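Side-chain contact in putative exported protein (Bordetella pertussis Tohama I, PDB 2PFZ), which probably serves as the periplasmic solute receptor of a tripartite ATP-independent transporter, binding pyroglutamic acid for uptake: residues K99-K104 / Q292-A297. Sequence-based numbering, arbitrary orientation.
Sequences KPFLEK and QAMIDA
A single residue, Phe-101, supplies nearly all of the first segment's side of this helix-helix contact, and its ring and CB meet the thioether chain of Met-294 along much of that chain's length. The closest approach is from Phe-101 CD2 to Met-294 CG, 3.5 Å. Met-294 SD lies 4.7 Å from the centroid of the Phe-101 ring and 39° off its normal, an oblique Met-aromatic contact. The methionine chain runs straight through chi2, and the bend at chi3 (-100°) keeps the terminal methyl beside the base of the phenylalanine, Met-294 CE lying 4.0 Å from Phe-101 CB. At the far end of the ring, Phe-101 CZ touches Ala-293 CB at 3.8 Å, so two consecutive residues of helix 289-299 receive different parts of one side chain. No hydrogen bond crosses between the segments, and the two backbones stay well apart, Phe-101 CA and Met-294 CA being 7.9 Å from each other. Val-75 adds to the surroundings of Phe-101, and Leu-78 to those of the buried Met-294. Leu-102, the next residue along helix 88-107, packs instead on Leu-113 of strand 111-118. The arrangement is apolar helix-to-helix packing through a Met-aromatic pair, joining the C-terminal helix 289-299 to helix 88-107 in a periplasmic binding protein fold of the DctP family.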
loop_
_atom_site.group_PDB
_atom_site.type_symbol
_atom_site.label_atom_id
_atom_site.label_comp_id
_atom_site.label_asym_id
_atom_site.label_seq_id
_atom_site.Cartn_x
_atom_site.Cartn_y
_atom_site.Cartn_z
ATOM N N LYS A 99 5.624 11.177 7.804
ATOM C CA LYS A 99 4.859 10.738 8.975
ATOM C C LYS A 99 4.253 11.902 9.776
ATOM O O LYS A 99 3.070 11.861 10.093
ATOM C CB LYS A 99 5.732 9.860 9.868
ATOM C CG LYS A 99 4.934 9.072 10.897
ATOM C CD LYS A 99 5.808 8.218 11.790
ATOM C CE LYS A 99 4.936 7.324 12.694
ATOM N NZ LYS A 99 5.740 6.413 13.587
ATOM N N PRO A 100 5.045 12.943 10.098
ATOM C CA PRO A 100 4.449 14.030 10.902
ATOM C C PRO A 100 3.253 14.710 10.218
ATOM O O PRO A 100 2.272 15.103 10.875
ATOM C CB PRO A 100 5.615 15.022 11.092
ATOM C CG PRO A 100 6.862 14.213 10.820
ATOM C CD PRO A 100 6.471 13.202 9.795
ATOM N N PHE A 101 3.328 14.835 8.903
ATOM C CA PHE A 101 2.238 15.411 8.129
ATOM C C PHE A 101 1.019 14.480 8.005
ATOM O O PHE A 101 -0.113 14.960 7.978
ATOM C CB PHE A 101 2.743 15.862 6.761
ATOM C CG PHE A 101 3.746 16.981 6.838
ATOM C CD1 PHE A 101 3.331 18.309 6.751
ATOM C CD2 PHE A 101 5.102 16.710 7.034
ATOM C CE1 PHE A 101 4.251 19.354 6.857
ATOM C CE2 PHE A 101 6.029 17.760 7.135
ATOM C CZ PHE A 101 5.588 19.077 7.029
ATOM N N LEU A 102 1.266 13.174 7.889
ATOM C CA LEU A 102 0.207 12.155 7.918
ATOM C C LEU A 102 -0.543 12.200 9.260
ATOM O O LEU A 102 -1.784 12.242 9.312
ATOM C CB LEU A 102 0.821 10.769 7.707
ATOM C CG LEU A 102 -0.082 9.538 7.518
ATOM C CD1 LEU A 102 -1.223 9.762 6.542
ATOM C CD2 LEU A 102 0.752 8.367 7.064
ATOM N N GLU A 103 0.229 12.205 10.341
ATOM C CA GLU A 103 -0.340 12.277 11.683
ATOM C C GLU A 103 -1.132 13.551 11.897
ATOM O O GLU A 103 -2.200 13.514 12.489
ATOM C CB GLU A 103 0.750 12.166 12.741
ATOM C CG GLU A 103 1.431 10.823 12.779
ATOM C CD GLU A 103 2.293 10.670 13.988
ATOM O OE1 GLU A 103 3.505 10.921 13.886
ATOM O OE2 GLU A 103 1.754 10.332 15.054
ATOM N N LYS A 104 -0.594 14.685 11.448
ATOM C CA LYS A 104 -1.313 15.956 11.519
ATOM C C LYS A 104 -2.656 15.892 10.770
ATOM O O LYS A 104 -3.712 16.220 11.342
ATOM C CB LYS A 104 -0.433 17.114 11.024
ATOM C CG LYS A 104 -1.156 18.464 10.896
ATOM C CD LYS A 104 -0.241 19.546 10.398
ATOM C CE LYS A 104 -0.887 20.933 10.401
ATOM N NZ LYS A 104 0.002 21.928 9.678
ATOM N N GLN A 292 6.710 20.654 -0.274
ATOM C CA GLN A 292 8.119 21.025 -0.227
ATOM C C GLN A 292 8.808 20.605 1.067
ATOM O O GLN A 292 9.908 20.091 1.031
ATOM C CB GLN A 292 8.310 22.534 -0.438
ATOM C CG GLN A 292 9.723 22.934 -0.961
ATOM C CD GLN A 292 10.161 22.121 -2.183
ATOM O OE1 GLN A 292 9.552 22.209 -3.248
ATOM N NE2 GLN A 292 11.229 21.336 -2.031
ATOM N N ALA A 293 8.160 20.803 2.208
ATOM C CA ALA A 293 8.754 20.418 3.479
ATOM C C ALA A 293 8.994 18.919 3.523
ATOM O O ALA A 293 10.050 18.489 3.974
ATOM C CB ALA A 293 7.884 20.854 4.653
ATOM N N MET A 294 8.023 18.136 3.059
ATOM C CA MET A 294 8.157 16.675 3.067
ATOM C C MET A 294 9.310 16.270 2.174
ATOM O O MET A 294 10.150 15.475 2.555
ATOM C CB MET A 294 6.867 16.005 2.603
ATOM C CG MET A 294 5.802 15.951 3.710
ATOM S SD MET A 294 4.277 15.127 3.249
ATOM C CE MET A 294 3.244 16.553 2.893
ATOM N N ILE A 295 9.354 16.839 0.978
ATOM C CA ILE A 295 10.381 16.441 0.032
ATOM C C ILE A 295 11.776 16.857 0.533
ATOM O O ILE A 295 12.736 16.095 0.393
ATOM C CB ILE A 295 10.017 16.897 -1.416
ATOM C CG1 ILE A 295 10.248 15.761 -2.430
ATOM C CG2 ILE A 295 10.666 18.216 -1.764
ATOM C CD1 ILE A 295 9.214 14.601 -2.288
ATOM N N ASP A 296 11.879 18.035 1.154
ATOM C CA ASP A 296 13.139 18.465 1.754
ATOM C C ASP A 296 13.584 17.528 2.858
ATOM O O ASP A 296 14.747 17.109 2.869
ATOM C CB ASP A 296 13.087 19.919 2.252
ATOM C CG ASP A 296 13.001 20.942 1.110
ATOM O OD1 ASP A 296 13.176 20.594 -0.083
ATOM O OD2 ASP A 296 12.776 22.123 1.406
ATOM N N ALA A 297 12.663 17.161 3.763
ATOM C CA ALA A 297 13.002 16.222 4.846
ATOM C C ALA A 297 13.428 14.868 4.313
ATOM O O ALA A 297 14.326 14.242 4.860
ATOM C CB ALA A 297 11.840 16.059 5.844
#